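Local structure of ribosome maturation protein SDO1 homolog (Methanothermobacter thermautotrophicus, 2WBM) at residues A188-G193 with S219-V224; A27-L32 with T105-A110; N126-E131 with I178-E183; Q67-D72 with A91-V96. The protein probably takes part in ribosome maturation and binds RNA, as an archaeal member of the SDO1/SBDS family. All blocks are in the same frame, centred on the assembly; numbering follows the deposited sequence. Where two conformers were deposited one is given.

Contact 1: residues A188-G193 with S219-V224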
loop_
_atom_site.group_PDB
_atom_site.type_symbol
_atom_site.label_atom_id
_atom_site.label_comp_id
_atom_site.label_asym_id
_atom_site.label_seq_id
_atom_site.Cartn_x
_atom_site.Cartn_y
_atom_site.Cartn_z
ATOM N N ALA A 188 13.407 11.253 -21.072
ATOM C CA ALA A 188 13.727 12.636 -21.403
ATOM C C ALA A 188 12.520 13.197 -22.130
ATOM O O ALA A 188 12.008 12.590 -23.096
ATOM C CB ALA A 188 14.967 12.709 -22.292
ATOM N N ILE A 189 12.041 14.341 -21.664
ATOM C CA ILE A 189 10.903 14.974 -22.318
ATOM C C ILE A 189 11.311 16.352 -22.809
ATOM O O ILE A 189 12.228 16.972 -22.262
ATOM C CB ILE A 189 9.661 15.067 -21.375
ATOM C CG1 ILE A 189 9.858 16.146 -20.296
ATOM C CG2 ILE A 189 9.374 13.708 -20.716
ATOM C CD1 ILE A 189 8.617 16.415 -19.451
ATOM N N LYS A 190 10.648 16.801 -23.864
ATOM C CA LYS A 190 10.861 18.127 -24.425
ATOM C C LYS A 190 9.487 18.754 -24.606
ATOM O O LYS A 190 8.643 18.185 -25.316
ATOM C CB LYS A 190 11.569 18.001 -25.777
ATOM C CG LYS A 190 11.915 19.317 -26.454
ATOM C CD LYS A 190 12.579 19.053 -27.801
ATOM C CE LYS A 190 13.228 20.299 -28.357
ATOM N NZ LYS A 190 12.243 21.379 -28.594
ATOM N N ILE A 191 9.263 19.897 -23.980
ATOM C CA ILE A 191 7.970 20.548 -24.127
ATOM C C ILE A 191 8.140 22.047 -24.355
ATOM O O ILE A 191 9.168 22.631 -24.003
ATOM C CB ILE A 191 7.072 20.300 -22.893
ATOM C CG1 ILE A 191 7.742 20.840 -21.634
ATOM C CG2 ILE A 191 6.719 18.804 -22.731
ATOM C CD1 ILE A 191 6.747 21.267 -20.605
ATOM N N PRO A 192 7.119 22.689 -24.932
ATOM C CA PRO A 192 7.250 24.119 -25.159
ATOM C C PRO A 192 7.423 24.853 -23.834
ATOM O O PRO A 192 6.901 24.406 -22.810
ATOM C CB PRO A 192 5.913 24.499 -25.788
ATOM C CG PRO A 192 5.269 23.204 -26.199
ATOM C CD PRO A 192 5.770 22.191 -25.241
ATOM N N GLY A 193 8.169 25.952 -23.859
ATOM C CA GLY A 193 8.483 26.718 -22.646
ATOM C C GLY A 193 7.272 27.191 -21.860
ATOM O O GLY A 193 7.314 27.244 -20.625
ATOM N N SER A 219 12.286 26.081 -25.594
ATOM C CA SER A 219 11.652 24.883 -25.036
ATOM C C SER A 219 12.341 24.451 -23.743
ATOM O O SER A 219 13.376 25.000 -23.359
ATOM C CB SER A 219 11.613 23.732 -26.050
ATOM O OG SER A 219 12.912 23.325 -26.416
ATOM N N TRP A 220 11.763 23.455 -23.074
ATOM C CA TRP A 220 12.292 22.998 -21.807
ATOM C C TRP A 220 12.407 21.493 -21.851
ATOM O O TRP A 220 11.464 20.804 -22.228
ATOM C CB TRP A 220 11.373 23.422 -20.667
ATOM C CG TRP A 220 11.802 23.032 -19.278
ATOM C CD1 TRP A 220 12.901 23.498 -18.582
ATOM C CD2 TRP A 220 11.107 22.153 -18.383
ATOM N NE1 TRP A 220 12.930 22.945 -17.324
ATOM C CE2 TRP A 220 11.850 22.109 -17.178
ATOM C CE3 TRP A 220 9.941 21.379 -18.491
ATOM C CZ2 TRP A 220 11.446 21.338 -16.074
ATOM C CZ3 TRP A 220 9.540 20.605 -17.393
ATOM C CH2 TRP A 220 10.297 20.590 -16.205
ATOM N N ILE A 221 13.579 20.997 -21.482
ATOM C CA ILE A 221 13.817 19.561 -21.429
ATOM C C ILE A 221 13.909 19.144 -19.968
ATOM O O ILE A 221 14.524 19.834 -19.168
ATOM C CB ILE A 221 15.114 19.169 -22.158
ATOM C CG1 ILE A 221 14.896 19.273 -23.676
ATOM C CG2 ILE A 221 15.562 17.739 -21.734
ATOM C CD1 ILE A 221 16.153 18.994 -24.510
ATOM N N ALA A 222 13.265 18.034 -19.620
ATOM C CA ALA A 222 13.424 17.457 -18.281
ATOM C C ALA A 222 13.688 15.969 -18.421
ATOM O O ALA A 222 13.139 15.318 -19.314
ATOM C CB ALA A 222 12.201 17.689 -17.441
ATOM N N VAL A 223 14.568 15.462 -17.582
ATOM C CA VAL A 223 14.767 14.031 -17.431
ATOM C C VAL A 223 14.026 13.632 -16.162
ATOM O O VAL A 223 14.235 14.228 -15.100
ATOM C CB VAL A 223 16.244 13.695 -17.366
ATOM C CG1 VAL A 223 16.460 12.186 -17.168
ATOM C CG2 VAL A 223 16.919 14.196 -18.668
ATOM N N VAL A 224 13.126 12.659 -16.289
ATOM C CA VAL A 224 12.241 12.273 -15.183
ATOM C C VAL A 224 12.417 10.796 -14.901
ATOM O O VAL A 224 12.355 9.994 -15.822
ATOM C CB VAL A 224 10.758 12.543 -15.489
ATOM C CG1 VAL A 224 9.892 12.257 -14.248
ATOM C CG2 VAL A 224 10.556 14.003 -15.937
#
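Strands 181-191 and 220-227 are antiparallel neighbours in the sheet of the SBDS C-terminal domain; here residues 188-191 pair with 220-223, and Ser219 lies in the loop just before Trp220. Ile189 and Ala222 make one hydrogen-bonded pair, with Ile189 N 2.8 Å from Ala222 O; Ile191 and Trp220 make the next, with Trp220 N 2.9 Å from Ile191 O. On the face that carries Ile189, Ile191, Trp220 and Ala222, the indole lies beside Ile191: CD1 of Ile191 comes to 3.8 Å from CE3 of Trp220, at the ring edge near its plane. Setting CG1 of Ile191 between its own N and carbonyl carbon (chi1 60°) brings that branch alongside the ring. Trp220 NE1 bonds to Glu212. Across the sheet, Lys190 runs extended over Ile221 and, in one of its two conformers, bends at its last torsion (-61°), so that NZ reaches OG of Ser219 at 3.0 Å. The same OG bonds to Asp217, whose carboxylate is also a long, weak ion partner of the lysine. Exchanging Ser219 for alanine would probably cost the Lys190 ammonium its hydroxyl acceptor and leave Asp217 OD1 without that partner. Helices 196-206 and 231-241, the latter through Phe234 and Leu238 on Ile189, cover the Ile189/Trp220 face, and these two strands are the central pair of a ferredoxin-like beta-alpha-beta-beta-alpha-beta fold.

Contact 2: residues A27-L32 with T105-A110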
loop_
_atom_site.group_PDB
_atom_site.type_symbol
_atom_site.label_atom_id
_atom_site.label_comp_id
_atom_site.label_asym_id
_atom_site.label_seq_id
_atom_site.Cartn_x
_atom_site.Cartn_y
_atom_site.Cartn_z
ATOM N N ALA A 27 -13.705 -1.370 12.159
ATOM C CA ALA A 27 -12.835 -1.887 13.213
ATOM C C ALA A 27 -12.846 -3.398 13.182
ATOM O O ALA A 27 -13.890 -4.007 12.960
ATOM C CB ALA A 27 -13.249 -1.401 14.601
ATOM N N VAL A 28 -11.676 -3.981 13.423
ATOM C CA VAL A 28 -11.524 -5.430 13.515
ATOM C C VAL A 28 -11.093 -5.731 14.940
ATOM O O VAL A 28 -10.821 -4.813 15.729
ATOM C CB VAL A 28 -10.521 -5.983 12.435
ATOM C CG1 VAL A 28 -10.986 -5.588 11.028
ATOM C CG2 VAL A 28 -9.088 -5.458 12.691
ATOM N N ILE A 29 -11.067 -7.004 15.290
ATOM C CA ILE A 29 -10.691 -7.403 16.622
ATOM C C ILE A 29 -9.283 -7.978 16.624
ATOM O O ILE A 29 -8.954 -8.804 15.765
ATOM C CB ILE A 29 -11.705 -8.444 17.131
ATOM C CG1 ILE A 29 -13.045 -7.743 17.410
ATOM C CG2 ILE A 29 -11.162 -9.171 18.383
ATOM C CD1 ILE A 29 -14.213 -8.705 17.582
ATOM N N ALA A 30 -8.446 -7.515 17.546
ATOM C CA ALA A 30 -7.188 -8.202 17.837
ATOM C C ALA A 30 -7.407 -8.983 19.124
ATOM O O ALA A 30 -7.901 -8.433 20.120
ATOM C CB ALA A 30 -6.023 -7.199 17.980
ATOM N N ARG A 31 -7.070 -10.260 19.093
ATOM C CA ARG A 31 -7.388 -11.194 20.169
ATOM C C ARG A 31 -6.117 -11.878 20.662
ATOM O O ARG A 31 -5.275 -12.286 19.861
ATOM C CB ARG A 31 -8.328 -12.277 19.614
ATOM C CG ARG A 31 -8.615 -13.409 20.580
ATOM C CD ARG A 31 -9.455 -14.453 19.920
ATOM N NE ARG A 31 -10.828 -13.995 19.693
ATOM C CZ ARG A 31 -11.711 -14.610 18.903
ATOM N NH1 ARG A 31 -11.398 -15.736 18.246
ATOM N NH2 ARG A 31 -12.940 -14.117 18.791
ATOM N N LEU A 32 -5.988 -12.015 21.979
ATOM C CA LEU A 32 -4.937 -12.819 22.554
ATOM C C LEU A 32 -5.556 -13.742 23.600
ATOM O O LEU A 32 -6.317 -13.270 24.456
ATOM C CB LEU A 32 -3.885 -11.913 23.196
ATOM C CG LEU A 32 -2.706 -12.648 23.856
ATOM C CD1 LEU A 32 -1.944 -13.494 22.858
ATOM C CD2 LEU A 32 -1.760 -11.616 24.489
ATOM N N THR A 105 -3.945 -12.520 17.438
ATOM C CA THR A 105 -4.488 -12.790 16.102
ATOM C C THR A 105 -5.441 -11.665 15.727
ATOM O O THR A 105 -5.781 -10.837 16.568
ATOM C CB THR A 105 -5.271 -14.116 16.077
ATOM O OG1 THR A 105 -6.303 -14.085 17.083
ATOM C CG2 THR A 105 -4.333 -15.302 16.319
ATOM N N ILE A 106 -5.860 -11.648 14.464
ATOM C CA ILE A 106 -6.839 -10.680 13.979
ATOM C C ILE A 106 -8.099 -11.444 13.590
ATOM O O ILE A 106 -8.031 -12.456 12.888
ATOM C CB ILE A 106 -6.309 -9.912 12.741
ATOM C CG1 ILE A 106 -5.069 -9.077 13.104
ATOM C CG2 ILE A 106 -7.415 -9.045 12.123
ATOM C CD1 ILE A 106 -5.315 -7.929 14.071
ATOM N N GLN A 107 -9.241 -10.969 14.075
ATOM C CA GLN A 107 -10.518 -11.616 13.801
ATOM C C GLN A 107 -11.357 -10.697 12.928
ATOM O O GLN A 107 -11.565 -9.511 13.282
ATOM C CB GLN A 107 -11.236 -11.917 15.129
ATOM C CG GLN A 107 -10.366 -12.691 16.139
ATOM C CD GLN A 107 -9.919 -14.061 15.628
ATOM O OE1 GLN A 107 -8.770 -14.468 15.830
ATOM N NE2 GLN A 107 -10.821 -14.771 14.951
ATOM N N LEU A 108 -11.809 -11.246 11.806
ATOM C CA LEU A 108 -12.599 -10.541 10.807
ATOM C C LEU A 108 -13.968 -11.160 10.687
ATOM O O LEU A 108 -14.117 -12.375 10.837
ATOM C CB LEU A 108 -11.928 -10.633 9.430
ATOM C CG LEU A 108 -10.464 -10.194 9.351
ATOM C CD1 LEU A 108 -9.947 -10.355 7.947
ATOM C CD2 LEU A 108 -10.273 -8.753 9.852
ATOM N N THR A 109 -14.965 -10.344 10.342
ATOM C CA THR A 109 -16.281 -10.893 9.962
ATOM C C THR A 109 -16.162 -11.398 8.523
ATOM O O THR A 109 -15.176 -11.087 7.834
ATOM C CB THR A 109 -17.377 -9.820 10.028
ATOM O OG1 THR A 109 -17.151 -8.846 9.004
ATOM C CG2 THR A 109 -17.378 -9.119 11.397
ATOM N N ALA A 110 -17.144 -12.175 8.066
ATOM C CA ALA A 110 -17.122 -12.667 6.684
ATOM C C ALA A 110 -17.115 -11.492 5.703
ATOM O O ALA A 110 -16.360 -11.491 4.716
ATOM C CB ALA A 110 -18.312 -13.575 6.416
HETATM O O HOH W 1 -13.917 -14.073 15.570
#
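Backbone hydrogen bonds join Ile29 to Gln107 and Arg31 to Thr105 as two antiparallel pairs, and Ala30 faces Ile106 in the non-hydrogen-bonded pair between them; strand 105-107 is thus an outer strand, beside central strand 28-34, of the three-stranded sheet in the SBDS N-terminal domain. The bonds are uneven: Gln107 N lies 2.8 Å from Ile29 O, whereas Ile29 N stands 3.3 Å from Gln107 O. Polar stacking occupies the face with Arg31, Thr105 and Gln107. The guanidinium and the amide are nearly parallel, 8° apart, with Gln107 CG over the centre of the guanidinium and CD 3.4 Å from Arg31 NH1. A bend at chi2 of Gln107 (-61°) folds the amide back over the arginine, and Thr105 OG1 donates to Gln107 OE1 at 2.8 Å, in the carbonyl plane, which fixes the amide's rotation. A water accepts from Gln107 NE2 at 3.2 Å and, weakly, from Arg31 NH2. Apolar packing lies on the other side: Val28 CG1 presses on Leu108 CD2 at a tight 3.5 Å, and Ala30 CB meets Ile106 CD1 at 4.0 Å. The charge of Arg31 is probably balanced by Glu40 on strand 37-43, strand 28-34's other neighbour, while Gln107 contributes stacking rather than a direct hydrogen bond.

Contact 3: residues N126-E131 with I178-E183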
loop_
_atom_site.group_PDB
_atom_site.type_symbol
_atom_site.label_atom_id
_atom_site.label_comp_id
_atom_site.label_asym_id
_atom_site.label_seq_id
_atom_site.Cartn_x
_atom_site.Cartn_y
_atom_site.Cartn_z
ATOM N N ASN A 126 -2.464 -2.968 -9.002
ATOM C CA ASN A 126 -2.068 -1.639 -9.453
ATOM C C ASN A 126 -0.628 -1.284 -9.117
ATOM O O ASN A 126 0.075 -0.708 -9.948
ATOM C CB ASN A 126 -3.042 -0.571 -8.967
ATOM C CG ASN A 126 -4.360 -0.611 -9.722
ATOM O OD1 ASN A 126 -4.426 -1.092 -10.857
ATOM N ND2 ASN A 126 -5.413 -0.120 -9.094
ATOM N N LYS A 127 -0.198 -1.637 -7.914
ATOM C CA LYS A 127 1.157 -1.320 -7.469
ATOM C C LYS A 127 2.173 -2.095 -8.299
ATOM O O LYS A 127 3.185 -1.536 -8.723
ATOM C CB LYS A 127 1.333 -1.613 -5.965
ATOM C CG LYS A 127 2.756 -1.374 -5.442
ATOM C CD LYS A 127 3.152 0.092 -5.512
ATOM C CE LYS A 127 4.397 0.374 -4.683
ATOM N NZ LYS A 127 4.873 1.759 -4.941
ATOM N N ILE A 128 1.900 -3.377 -8.549
ATOM C CA ILE A 128 2.767 -4.159 -9.435
ATOM C C ILE A 128 2.794 -3.577 -10.856
ATOM O O ILE A 128 3.874 -3.411 -11.431
ATOM C CB ILE A 128 2.403 -5.672 -9.454
ATOM C CG1 ILE A 128 2.607 -6.272 -8.056
ATOM C CG2 ILE A 128 3.242 -6.415 -10.519
ATOM C CD1 ILE A 128 2.166 -7.753 -7.915
ATOM N N ALA A 129 1.623 -3.237 -11.400
ATOM C CA ALA A 129 1.538 -2.677 -12.753
ATOM C C ALA A 129 2.284 -1.349 -12.858
ATOM O O ALA A 129 2.855 -1.049 -13.898
ATOM C CB ALA A 129 0.097 -2.486 -13.175
ATOM N N ARG A 130 2.254 -0.569 -11.779
ATOM C CA ARG A 130 2.935 0.726 -11.710
ATOM C C ARG A 130 4.462 0.569 -11.688
ATOM O O ARG A 130 5.182 1.308 -12.376
ATOM C CB ARG A 130 2.431 1.455 -10.462
ATOM C CG ARG A 130 3.142 2.714 -10.029
ATOM C CD ARG A 130 2.507 3.139 -8.687
ATOM N NE ARG A 130 1.038 3.179 -8.775
ATOM C CZ ARG A 130 0.190 2.684 -7.865
ATOM N NH1 ARG A 130 0.631 2.087 -6.765
ATOM N NH2 ARG A 130 -1.120 2.778 -8.064
ATOM N N GLU A 131 4.961 -0.392 -10.910
ATOM C CA GLU A 131 6.407 -0.473 -10.672
ATOM C C GLU A 131 7.141 -1.375 -11.652
ATOM O O GLU A 131 8.352 -1.248 -11.821
ATOM C CB GLU A 131 6.705 -0.922 -9.236
ATOM C CG GLU A 131 6.085 -0.049 -8.134
ATOM C CD GLU A 131 6.704 1.346 -8.017
ATOM O OE1 GLU A 131 7.838 1.586 -8.501
ATOM O OE2 GLU A 131 6.044 2.215 -7.421
ATOM N N ILE A 178 5.158 -14.788 -15.793
ATOM C CA ILE A 178 5.520 -13.761 -16.778
ATOM C C ILE A 178 6.882 -13.143 -16.497
ATOM O O ILE A 178 7.338 -13.154 -15.347
ATOM C CB ILE A 178 4.468 -12.623 -16.874
ATOM C CG1 ILE A 178 4.067 -12.107 -15.487
ATOM C CG2 ILE A 178 3.268 -13.092 -17.688
ATOM C CD1 ILE A 178 3.445 -10.718 -15.513
ATOM N N PRO A 179 7.538 -12.606 -17.549
ATOM C CA PRO A 179 8.818 -11.942 -17.372
ATOM C C PRO A 179 8.562 -10.616 -16.693
ATOM O O PRO A 179 7.882 -9.762 -17.263
ATOM C CB PRO A 179 9.311 -11.713 -18.814
ATOM C CG PRO A 179 8.418 -12.515 -19.687
ATOM C CD PRO A 179 7.123 -12.617 -18.965
ATOM N N ILE A 180 9.092 -10.443 -15.487
ATOM C CA ILE A 180 8.737 -9.268 -14.687
ATOM C C ILE A 180 9.801 -8.884 -13.666
ATOM O O ILE A 180 10.434 -9.748 -13.044
ATOM C CB ILE A 180 7.357 -9.464 -13.996
ATOM C CG1 ILE A 180 6.843 -8.145 -13.403
ATOM C CG2 ILE A 180 7.403 -10.620 -12.968
ATOM C CD1 ILE A 180 5.354 -8.146 -13.102
ATOM N N LYS A 181 9.971 -7.574 -13.495
ATOM C CA LYS A 181 10.943 -7.010 -12.587
ATOM C C LYS A 181 10.455 -5.608 -12.243
ATOM O O LYS A 181 9.891 -4.932 -13.094
ATOM C CB LYS A 181 12.291 -6.919 -13.303
ATOM C CG LYS A 181 13.495 -6.626 -12.431
ATOM C CD LYS A 181 14.748 -6.486 -13.301
ATOM C CE LYS A 181 15.997 -6.208 -12.472
ATOM N NZ LYS A 181 15.981 -4.851 -11.848
ATOM N N PHE A 182 10.668 -5.183 -11.003
ATOM C CA PHE A 182 10.459 -3.789 -10.617
ATOM C C PHE A 182 11.672 -2.994 -11.081
ATOM O O PHE A 182 12.815 -3.363 -10.800
ATOM C CB PHE A 182 10.305 -3.662 -9.105
ATOM C CG PHE A 182 8.912 -3.943 -8.601
ATOM C CD1 PHE A 182 7.970 -4.580 -9.401
ATOM C CD2 PHE A 182 8.559 -3.596 -7.305
ATOM C CE1 PHE A 182 6.682 -4.850 -8.924
ATOM C CE2 PHE A 182 7.274 -3.864 -6.819
ATOM C CZ PHE A 182 6.340 -4.491 -7.637
ATOM N N GLU A 183 11.423 -1.922 -11.821
ATOM C CA GLU A 183 12.515 -1.083 -12.319
ATOM C C GLU A 183 12.025 0.314 -12.601
ATOM O O GLU A 183 10.978 0.501 -13.225
ATOM C CB GLU A 183 13.127 -1.690 -13.583
ATOM C CG GLU A 183 14.479 -1.103 -13.958
ATOM C CD GLU A 183 15.290 -2.032 -14.853
ATOM O OE1 GLU A 183 15.423 -3.234 -14.526
ATOM O OE2 GLU A 183 15.807 -1.547 -15.881
#
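Phe182 sets its CG anti to the carbonyl carbon (chi1 -83°), which swings the ring in under the last turn of helix 110-131, and Glu131 likewise sends CG away from its carbonyl carbon before folding at chi2 (-69°). The ring therefore meets the glutamate's first methylene and not its carboxylate. CB of Glu131 stands 3.6 Å from the centroid of the Phe182 ring and 4° off the ring normal, a CH-pi contact over the centre of the face. Farther round the ring, CE1 of Phe182 lies 4.1 Å from CG2 of Ile128, the two side chains crossing at about a right angle. That same methyl touches CD1 of Ile180 at 3.8 Å, so CG2 of Ile128 meets both Ile180 and Phe182. The backbone adds a single bond: Glu183 N donates to Glu131 O at 3.1 Å, almost in line with the carbonyl. Bent back from the ring, the Glu131 carboxylate takes Lys127 NZ on OE2 at 2.8 Å, from above its plane, and forms a second salt bridge through OE1 with Lys184; two cations would be expected to favour its ionised form. Were Phe182 replaced by an alanine, a gap would probably open beneath Glu131 CB and Ile128 would lose its aromatic neighbour. In this part of SBDS domain II, Val167 and Leu171 of helix 163-174 also touch the ring, Ile146 of helix 143-152 touches Ile128 and Ile180, and strand 132-133, directly after the helix, pairs with strand 181-191.

Contact 4: residues Q67-D72 with A91-V96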
loop_
_atom_site.group_PDB
_atom_site.type_symbol
_atom_site.label_atom_id
_atom_site.label_comp_id
_atom_site.label_asym_id
_atom_site.label_seq_id
_atom_site.Cartn_x
_atom_site.Cartn_y
_atom_site.Cartn_z
ATOM N N GLN A 67 -10.310 2.858 24.084
ATOM C CA GLN A 67 -9.241 2.376 24.967
ATOM C C GLN A 67 -9.809 1.451 26.034
ATOM O O GLN A 67 -9.827 1.796 27.212
ATOM C CB GLN A 67 -8.488 3.554 25.604
ATOM C CG GLN A 67 -7.854 4.481 24.581
ATOM C CD GLN A 67 -7.030 5.589 25.226
ATOM O OE1 GLN A 67 -6.955 5.693 26.449
ATOM N NE2 GLN A 67 -6.440 6.446 24.400
ATOM N N GLU A 68 -10.299 0.289 25.604
ATOM C CA GLU A 68 -10.923 -0.674 26.522
ATOM C C GLU A 68 -10.464 -2.053 26.110
ATOM O O GLU A 68 -10.305 -2.328 24.912
ATOM C CB GLU A 68 -12.448 -0.628 26.446
ATOM C CG GLU A 68 -13.042 0.695 26.814
ATOM C CD GLU A 68 -14.557 0.671 26.719
ATOM O OE1 GLU A 68 -15.053 0.501 25.588
ATOM O OE2 GLU A 68 -15.231 0.834 27.753
ATOM N N VAL A 69 -10.237 -2.910 27.096
ATOM C CA VAL A 69 -9.859 -4.295 26.822
ATOM C C VAL A 69 -11.081 -5.157 27.120
ATOM O O VAL A 69 -11.663 -5.110 28.220
ATOM C CB VAL A 69 -8.632 -4.744 27.644
ATOM C CG1 VAL A 69 -8.304 -6.216 27.332
ATOM C CG2 VAL A 69 -7.405 -3.840 27.341
ATOM N N PHE A 70 -11.491 -5.931 26.117
ATOM C CA PHE A 70 -12.673 -6.765 26.239
ATOM C C PHE A 70 -12.315 -8.222 26.518
ATOM O O PHE A 70 -11.250 -8.701 26.141
ATOM C CB PHE A 70 -13.483 -6.717 24.926
ATOM C CG PHE A 70 -14.036 -5.343 24.605
ATOM C CD1 PHE A 70 -15.307 -4.995 25.026
ATOM C CD2 PHE A 70 -13.256 -4.404 23.896
ATOM C CE1 PHE A 70 -15.842 -3.709 24.738
ATOM C CE2 PHE A 70 -13.764 -3.106 23.625
ATOM C CZ PHE A 70 -15.063 -2.776 24.034
ATOM N N ARG A 71 -13.245 -8.928 27.146
ATOM C CA ARG A 71 -13.217 -10.386 27.134
ATOM C C ARG A 71 -13.776 -10.843 25.793
ATOM O O ARG A 71 -13.273 -11.793 25.193
ATOM C CB ARG A 71 -14.072 -10.938 28.262
ATOM C CG ARG A 71 -13.526 -10.522 29.638
ATOM C CD ARG A 71 -14.423 -11.038 30.725
ATOM N NE ARG A 71 -14.065 -12.410 31.118
ATOM C CZ ARG A 71 -14.862 -13.235 31.788
ATOM N NH1 ARG A 71 -16.098 -12.874 32.102
ATOM N NH2 ARG A 71 -14.428 -14.442 32.116
ATOM N N ASP A 72 -14.844 -10.181 25.342
ATOM C CA ASP A 72 -15.405 -10.449 24.022
ATOM C C ASP A 72 -15.866 -9.127 23.432
ATOM O O ASP A 72 -16.847 -8.543 23.884
ATOM C CB ASP A 72 -16.555 -11.464 24.075
ATOM C CG ASP A 72 -17.055 -11.845 22.681
ATOM O OD1 ASP A 72 -17.405 -10.935 21.904
ATOM O OD2 ASP A 72 -17.088 -13.050 22.357
ATOM N N ALA A 91 -2.884 -3.331 34.137
ATOM C CA ALA A 91 -4.297 -3.196 33.773
ATOM C C ALA A 91 -4.526 -1.984 32.862
ATOM O O ALA A 91 -5.672 -1.649 32.541
ATOM C CB ALA A 91 -5.185 -3.117 35.023
ATOM N N ASP A 92 -3.430 -1.349 32.439
ATOM C CA ASP A 92 -3.477 -0.206 31.537
ATOM C C ASP A 92 -3.752 -0.672 30.107
ATOM O O ASP A 92 -2.911 -1.347 29.508
ATOM C CB ASP A 92 -2.144 0.560 31.602
ATOM C CG ASP A 92 -2.176 1.874 30.815
ATOM O OD1 ASP A 92 -3.057 2.047 29.944
ATOM O OD2 ASP A 92 -1.316 2.737 31.079
ATOM N N PRO A 93 -4.920 -0.309 29.542
ATOM C CA PRO A 93 -5.237 -0.715 28.151
ATOM C C PRO A 93 -4.183 -0.287 27.125
ATOM O O PRO A 93 -4.015 -0.965 26.112
ATOM C CB PRO A 93 -6.551 0.016 27.867
ATOM C CG PRO A 93 -7.194 0.120 29.217
ATOM C CD PRO A 93 -6.029 0.461 30.144
ATOM N N LEU A 94 -3.479 0.819 27.384
ATOM C CA LEU A 94 -2.446 1.283 26.452
ATOM C C LEU A 94 -1.167 0.446 26.572
ATOM O O LEU A 94 -0.312 0.490 25.692
ATOM C CB LEU A 94 -2.156 2.781 26.640
ATOM C CG LEU A 94 -3.366 3.698 26.348
ATOM C CD1 LEU A 94 -3.056 5.169 26.577
ATOM C CD2 LEU A 94 -3.921 3.480 24.924
ATOM N N GLU A 95 -1.045 -0.305 27.664
ATOM C CA GLU A 95 0.107 -1.192 27.853
ATOM C C GLU A 95 -0.261 -2.629 27.478
ATOM O O GLU A 95 0.588 -3.397 27.028
ATOM C CB GLU A 95 0.656 -1.104 29.282
ATOM C CG GLU A 95 1.314 0.246 29.603
ATOM C CD GLU A 95 1.773 0.384 31.049
ATOM O OE1 GLU A 95 1.519 -0.524 31.870
ATOM O OE2 GLU A 95 2.399 1.419 31.374
ATOM N N VAL A 96 -1.527 -2.986 27.650
ATOM C CA VAL A 96 -1.997 -4.314 27.258
ATOM C C VAL A 96 -2.095 -4.444 25.731
ATOM O O VAL A 96 -1.718 -5.470 25.153
ATOM C CB VAL A 96 -3.349 -4.640 27.930
ATOM C CG1 VAL A 96 -3.968 -5.921 27.339
ATOM C CG2 VAL A 96 -3.161 -4.775 29.441
#
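Val69 and Pro93 form the close-packed part of this contact in the SBDS N-terminal domain, where the loop chain 67-72 passes the first turn of helix 93-103. CG2 of Val69, placed anti to the carbonyl carbon while CG1 is anti to the backbone N (chi1 179°), points at the helix start. It lies 3.9 Å from CA of Pro93 and reaches 4.0 Å to CG1 of Val96, so one methyl fits against two residues a turn apart. Met84 and Phe88 of helix 81-88 close round these valines, Met84 touching Val69 and Phe88 touching Val96, and Phe39 of strand 37-43 also meets Val69. The proline ring spans the change from tight to loose: its CG sits 3.7 Å from the backbone O of Gln67, a van der Waals approach to a carbonyl. Beyond it the contact thins toward solvent. Gln67 is exposed and extends past CG, laying its amide obliquely against the leucine, with CD 3.8 Å from CD2 of Leu94; the amide offers its carbon and both polar ends to methyls there, and gains only apolar contact from them. Glu68 turns away from the helix and pairs with Lys78. Asp92 is the N-cap of the helix: its OD1 accepts from Leu94 N at 2.9 Å, from above the carboxylate plane, while Asp92 O receives Glu95 N and Val96 N. The two segments are thus held to each other by van der Waals packing, whereas the polar bonds lie within 91-96, where Asp92 caps the helix.

In the fold
The four contacts follow the elongated chain through the three SBDS domains. Contacts 2 and 4 share the N-terminal domain, their centres about 15 Å apart; contact 4 falls in sequence between the two segments of contact 2, and its helix 93-103 leads into strand 105-107. Helix 110-131 then runs from the end of contact 2 to contact 3 in domain II, about 32 Å away between centres. Strand 181-191 continues from contact 3 into contact 1 in the C-terminal domain, its centre about 26 Å from that of contact 3. Contacts 1 and 4 lie about 57 Å apart between centres. One helix and one strand thus link separately packed domains, consistent with the conformational flexibility reported for this protein.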